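Local coordinates for putative zinc protease (Bordetella pertussis, PDB 3IH6), which is a fragment of a larger putative M16-family zinc protease, the whole of which probably acts as a zinc-dependent metalloendopeptidase, at residues 90-93 and 94-97; 53-57 and 58-62; 114-117 and 118-122. One frame throughout, in Å; residues are numbered along the deposited sequence.

Overall arrangement
All three contacts are local, each at the start of a helix in the M16 inactive domain, and along the sequence they run contact 2, contact 1, contact 3. Contact 2 joins the end of helix 39-52 to helix 58-63, contact 1 carries strand 84-90 of the antiparallel sheet into helix 97-109, and contact 3 opens helix 118-136. Contacts 2 and 3, with centres about 13 Å apart, touch through Arg58, whose NH1 probably hydrogen-bonds Lys114 O and whose NE forms a salt bridge with Glu120 OE2; both also touch the third subunit. Contact 1 stands apart, its centre about 17 Å from that of contact 2 and about 29 Å from that of contact 3.

Contact 1: residues 90-93 and 94-97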
# COMPACT_ATOMS: atom_id res chain seq x y z
N GLN E 90 13.35 -18.98 -15.42
CA GLN E 90 14.17 -17.87 -15.82
C GLN E 90 15.56 -18.44 -16.09
O GLN E 90 16.12 -19.12 -15.23
CB GLN E 90 14.21 -16.89 -14.65
CG GLN E 90 14.45 -15.45 -15.03
CD GLN E 90 14.55 -14.53 -13.82
OE1 GLN E 90 14.76 -14.96 -12.69
NE2 GLN E 90 14.40 -13.24 -14.07
N LEU E 91 16.12 -18.17 -17.27
CA LEU E 91 17.44 -18.64 -17.63
C LEU E 91 18.53 -17.56 -17.69
O LEU E 91 18.27 -16.37 -17.83
CB LEU E 91 17.39 -19.43 -18.94
CG LEU E 91 16.95 -20.90 -18.90
CD1 LEU E 91 15.63 -21.11 -18.18
CD2 LEU E 91 16.86 -21.48 -20.29
N GLN E 92 19.76 -18.03 -17.56
CA GLN E 92 20.96 -17.26 -17.72
C GLN E 92 21.33 -17.45 -19.17
O GLN E 92 20.91 -18.44 -19.77
CB GLN E 92 22.03 -17.92 -16.86
CG GLN E 92 23.28 -17.14 -16.56
CD GLN E 92 23.67 -17.30 -15.11
OE1 GLN E 92 22.84 -17.74 -14.30
NE2 GLN E 92 24.91 -16.94 -14.76
N PRO E 93 22.10 -16.50 -19.74
CA PRO E 93 22.62 -16.73 -21.08
C PRO E 93 23.52 -17.95 -21.05
O PRO E 93 24.31 -18.11 -20.11
CB PRO E 93 23.47 -15.47 -21.35
CG PRO E 93 22.93 -14.44 -20.43
CD PRO E 93 22.50 -15.18 -19.21
N GLY E 94 23.38 -18.81 -22.05
CA GLY E 94 24.19 -20.03 -22.14
C GLY E 94 23.48 -21.31 -21.75
O GLY E 94 23.85 -22.37 -22.24
N MSE E 95 22.48 -21.25 -20.87
CA MSE E 95 21.76 -22.44 -20.45
C MSE E 95 20.82 -22.95 -21.54
O MSE E 95 20.23 -22.16 -22.28
CB MSE E 95 20.97 -22.18 -19.16
CG MSE E 95 21.81 -21.73 -17.96
SE MSE E 95 20.67 -21.31 -16.44
CE MSE E 95 22.04 -21.00 -15.06
N ASP E 96 20.68 -24.26 -21.62
CA ASP E 96 19.87 -24.93 -22.63
C ASP E 96 18.41 -24.71 -22.31
O ASP E 96 17.92 -25.18 -21.28
CB ASP E 96 20.18 -26.43 -22.67
CG ASP E 96 19.49 -27.15 -23.82
OD1 ASP E 96 18.25 -27.16 -23.87
OD2 ASP E 96 20.19 -27.74 -24.66
N GLN E 97 17.73 -24.01 -23.20
CA GLN E 97 16.33 -23.68 -23.00
C GLN E 97 15.44 -24.89 -23.16
O GLN E 97 14.46 -25.01 -22.45
CB GLN E 97 15.87 -22.59 -23.95
CG GLN E 97 16.84 -21.42 -24.04
CD GLN E 97 16.50 -20.50 -25.18
OE1 GLN E 97 15.67 -20.84 -26.05
NE2 GLN E 97 17.12 -19.33 -25.20
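Between Gln92 and Met95 the backbone makes a type II beta turn, closed by a weak hydrogen bond from Met95 N to Gln92 O at 3.4 Å, nearly straight at 163°. Gly94 takes the third position with a positive phi of 104°; the backbone angles here suit glycine, as is usual at the third position of a type II turn. Across the turn the selenomethionine Met95 doubles back over Gln92. Its chain runs extended beyond CG, which carries SE and CE past the CB of Gln92: Met95 SE lies 3.7 Å from Gln92 CB, and Met95 CE ends 3.4 Å from Gln92 OE1. Gln92 meets it with its CG anti to the backbone N (chi1 -165°) and a bend at chi2, the two side chains crossing at a slant. The turn belongs to the connection from strand 84-90 to helix 97-109, at the surface of the domain. On the strand side, buried Leu91 directs its CD2 methyl at the first turn of that helix, 3.5 Å from Gln97 CA, with the aliphatic CG of Gln97 at 3.8 Å. Gln97 in turn rests on Pro25 and Val27, while Leu91 shares a backbone hydrogen bond with Pro25. Asp96 is the N-cap of the helix: its OD1 accepts from Lys99 N, the backbone NH three residues further on.

Contact 2: residues 53-57 and 58-62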
# COMPACT_ATOMS: atom_id res chain seq x y z
N ASP E 53 6.68 -21.81 -5.55
CA ASP E 53 7.00 -20.80 -4.52
C ASP E 53 8.03 -21.25 -3.46
O ASP E 53 7.86 -22.32 -2.82
CB ASP E 53 5.68 -20.41 -3.85
CG ASP E 53 5.82 -19.28 -2.88
OD1 ASP E 53 6.51 -18.31 -3.21
OD2 ASP E 53 5.21 -19.35 -1.79
N THR E 54 9.07 -20.42 -3.27
CA THR E 54 10.25 -20.69 -2.39
C THR E 54 11.20 -21.78 -2.91
O THR E 54 10.79 -22.67 -3.69
CB THR E 54 9.89 -21.08 -0.91
OG1 THR E 54 9.66 -22.50 -0.87
CG2 THR E 54 8.65 -20.32 -0.39
N PRO E 55 12.46 -21.76 -2.44
CA PRO E 55 13.51 -22.74 -2.76
C PRO E 55 13.14 -24.20 -2.52
O PRO E 55 13.71 -25.06 -3.17
CB PRO E 55 14.62 -22.35 -1.81
CG PRO E 55 14.42 -20.87 -1.61
CD PRO E 55 12.95 -20.71 -1.52
N SER E 56 12.16 -24.45 -1.64
CA SER E 56 11.58 -25.79 -1.39
C SER E 56 10.57 -26.28 -2.44
O SER E 56 10.20 -27.46 -2.40
CB SER E 56 10.85 -25.80 -0.06
OG SER E 56 11.76 -25.67 1.00
N SER E 57 10.14 -25.40 -3.34
CA SER E 57 9.12 -25.73 -4.32
C SER E 57 9.65 -26.80 -5.31
O SER E 57 10.85 -26.90 -5.49
CB SER E 57 8.73 -24.49 -5.09
OG SER E 57 9.80 -24.11 -5.95
N ARG E 58 8.78 -27.55 -5.98
CA ARG E 58 9.20 -28.66 -6.83
C ARG E 58 10.03 -28.13 -8.00
O ARG E 58 11.13 -28.62 -8.27
CB ARG E 58 8.00 -29.50 -7.32
CG ARG E 58 7.15 -30.21 -6.23
CD ARG E 58 8.01 -31.22 -5.39
NE ARG E 58 7.25 -32.06 -4.44
CZ ARG E 58 6.65 -33.21 -4.77
NH1 ARG E 58 6.69 -33.66 -6.02
NH2 ARG E 58 5.98 -33.89 -3.86
N LEU E 59 9.50 -27.11 -8.69
CA LEU E 59 10.24 -26.47 -9.77
C LEU E 59 11.62 -25.94 -9.34
O LEU E 59 12.63 -26.21 -10.01
CB LEU E 59 9.40 -25.38 -10.45
CG LEU E 59 8.16 -25.89 -11.21
CD1 LEU E 59 7.22 -24.72 -11.68
CD2 LEU E 59 8.57 -26.72 -12.38
N TYR E 60 11.66 -25.18 -8.26
CA TYR E 60 12.91 -24.59 -7.85
C TYR E 60 13.94 -25.68 -7.66
O TYR E 60 15.03 -25.60 -8.22
CB TYR E 60 12.75 -23.72 -6.60
CG TYR E 60 14.00 -22.91 -6.23
CD1 TYR E 60 14.09 -21.55 -6.57
CD2 TYR E 60 15.08 -23.49 -5.52
CE1 TYR E 60 15.22 -20.77 -6.25
CE2 TYR E 60 16.24 -22.71 -5.17
CZ TYR E 60 16.26 -21.34 -5.53
OH TYR E 60 17.33 -20.56 -5.21
N HIS E 61 13.58 -26.72 -6.92
CA HIS E 61 14.52 -27.79 -6.64
C HIS E 61 15.01 -28.55 -7.89
O HIS E 61 16.15 -28.98 -7.94
CB HIS E 61 13.92 -28.77 -5.64
CG HIS E 61 14.93 -29.68 -5.04
ND1 HIS E 61 15.79 -29.26 -4.05
CD2 HIS E 61 15.26 -30.96 -5.31
CE1 HIS E 61 16.60 -30.25 -3.73
NE2 HIS E 61 16.30 -31.29 -4.49
N ALA E 62 14.13 -28.71 -8.88
CA ALA E 62 14.49 -29.44 -10.10
C ALA E 62 15.37 -28.61 -11.02
O ALA E 62 16.27 -29.15 -11.66
CB ALA E 62 13.22 -29.90 -10.84
O HOH W 1 16.07 -26.29 -2.97
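Tyr60 folds back over Pro55, and its side chain can be followed outward from the backbone. Tyr60 CB sits against the loop before the helix, 3.0 Å from Ser57 OG and 3.7 Å from Thr54 O. CG stands anti to the backbone N (chi1 -172°), which lays one ring face against Pro55. There CG and CD2 lie beneath Pro55 CA, whose CH-pi contact measures 3.6 Å from CA to the Tyr60 ring centroid, 24° off the normal and displaced toward the rim. CD2 also meets Pro55 O, and Tyr60 CE2 reaches Pro55 CB at 3.7 Å. Tyr60 CZ is still 4.1 Å from Pro55 CA; the side chain also packs on Thr5 of strand 2-6 and on Glu7 and Pro8. This is the N-terminus of helix 58-63, entered by a type I beta turn from Thr54 to Ser57, with Ser57 as N-cap. Ser57 OG lies between its own backbone N and carbonyl carbon (chi1 71°); from that position it accepts from Tyr60 N at 3.2 Å and donates to Thr54 O at 2.9 Å, almost in line with the carbonyl. Thr54 O takes Ser57 N as well, so two bonds grip it. Thr54 OG1 accepts from Ser56 N, an ST turn, and donates to Asp53 O in the carbonyl plane, on a lone pair. His61 N closes the first helical turn on Ser57 O at 3.1 Å, nearly straight. A water that donates to Pro55 O also meets His61 ND1, in the plane of the imidazole at its edge. Pro55 packs on Ser126 and Ser56 on Glu119, both of the third subunit.

Contact 3: residues 114-117 and 118-122; sequences KPFS and QEELE
Two torsions bring Ser117 and Glu120 together: Ser117 OG is turned in between its own N and carbonyl carbon (chi1 70°), while Glu120 CG lies anti to the carbonyl carbon (chi1 -82°) on a chain extended beyond it. The result is a capping box at the start of helix 118-136. Ser117 OG, the N-cap oxygen, accepts from Glu120 N at 2.8 Å, and in return Glu120 OE1 accepts from Ser117 N at 2.9 Å, almost straight. That N-H meets the carboxylate oxygen on its anti side, somewhat out of the carboxylate plane. A weak, longer bond from Ser117 OG also reaches OE1. Each residue thus binds the other's backbone NH with its side chain, and Ser117 O takes Leu121 N at 3.2 Å as the first helical turn begins. The other carboxylate oxygen, Glu120 OE2, forms a salt bridge with Arg58 NE, which would favour a charged glutamate here and holds the carboxylate from a second direction. Phe116, packed between helices 39-52 and 170-180, lends its ring edge: OE1 lies near the ring plane, with the ring and carboxylate planes 77° apart. Glu119 OE2 forms a hydrogen bond with Ser56 OG of the third subunit, and a weak bond links Gln118 NE2 to Glu122 OE2 at 3.0 Å.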
# COMPACT_ATOMS: atom_id res chain seq x y z
N LYS E 114 5.40 -38.66 -7.75
CA LYS E 114 6.09 -37.83 -6.79
C LYS E 114 5.09 -36.96 -5.95
O LYS E 114 5.20 -35.74 -5.97
CB LYS E 114 7.09 -36.93 -7.54
CG LYS E 114 8.43 -36.76 -6.83
CD LYS E 114 9.42 -36.01 -7.73
CE LYS E 114 10.79 -35.82 -7.07
NZ LYS E 114 10.65 -35.09 -5.78
N PRO E 115 4.14 -37.59 -5.23
CA PRO E 115 2.96 -36.96 -4.63
C PRO E 115 3.27 -35.90 -3.56
O PRO E 115 4.20 -36.05 -2.79
CB PRO E 115 2.23 -38.12 -3.97
CG PRO E 115 3.30 -39.08 -3.62
CD PRO E 115 4.32 -38.97 -4.74
N PHE E 116 2.49 -34.83 -3.55
CA PHE E 116 2.57 -33.84 -2.50
C PHE E 116 2.62 -34.48 -1.09
O PHE E 116 1.90 -35.46 -0.79
CB PHE E 116 1.36 -32.90 -2.61
CG PHE E 116 1.30 -32.13 -3.92
CD1 PHE E 116 0.09 -31.94 -4.57
CD2 PHE E 116 2.45 -31.58 -4.48
CE1 PHE E 116 0.03 -31.21 -5.78
CE2 PHE E 116 2.40 -30.86 -5.73
CZ PHE E 116 1.21 -30.68 -6.36
N SER E 117 3.45 -33.89 -0.23
CA SER E 117 3.51 -34.23 1.18
C SER E 117 2.47 -33.41 1.93
O SER E 117 2.04 -32.34 1.44
CB SER E 117 4.87 -33.87 1.73
OG SER E 117 5.00 -32.45 1.79
N GLN E 118 2.11 -33.88 3.13
CA GLN E 118 1.16 -33.17 4.02
C GLN E 118 1.69 -31.78 4.33
O GLN E 118 0.94 -30.79 4.26
CB GLN E 118 0.91 -33.94 5.34
CG GLN E 118 -0.26 -33.43 6.20
CD GLN E 118 -1.52 -33.13 5.40
OE1 GLN E 118 -1.91 -33.88 4.50
NE2 GLN E 118 -2.15 -32.00 5.70
N GLU E 119 2.99 -31.74 4.66
CA GLU E 119 3.73 -30.49 4.96
C GLU E 119 3.71 -29.50 3.79
O GLU E 119 3.63 -28.27 3.99
CB GLU E 119 5.19 -30.86 5.32
CG GLU E 119 6.09 -29.68 5.75
CD GLU E 119 7.51 -30.13 6.10
OE1 GLU E 119 7.71 -31.33 6.34
OE2 GLU E 119 8.44 -29.28 6.14
N GLU E 120 3.77 -30.01 2.57
CA GLU E 120 3.72 -29.12 1.39
C GLU E 120 2.36 -28.46 1.25
O GLU E 120 2.28 -27.26 0.86
CB GLU E 120 4.04 -29.87 0.11
CG GLU E 120 5.54 -30.00 -0.05
CD GLU E 120 5.94 -30.95 -1.15
OE1 GLU E 120 5.16 -31.89 -1.44
OE2 GLU E 120 7.02 -30.74 -1.74
N LEU E 121 1.33 -29.24 1.57
CA LEU E 121 -0.04 -28.76 1.52
C LEU E 121 -0.24 -27.72 2.61
O LEU E 121 -0.91 -26.69 2.37
CB LEU E 121 -1.07 -29.88 1.67
CG LEU E 121 -2.54 -29.44 1.82
CD1 LEU E 121 -3.03 -28.58 0.67
CD2 LEU E 121 -3.40 -30.66 1.92
N GLU E 122 0.31 -27.96 3.78
CA GLU E 122 0.16 -27.00 4.85
C GLU E 122 0.91 -25.71 4.49
O GLU E 122 0.44 -24.62 4.83
CB GLU E 122 0.66 -27.54 6.18
CG GLU E 122 -0.14 -28.67 6.81
CD GLU E 122 -1.64 -28.37 6.89
OE1 GLU E 122 -2.05 -27.19 6.82
OE2 GLU E 122 -2.42 -29.33 7.03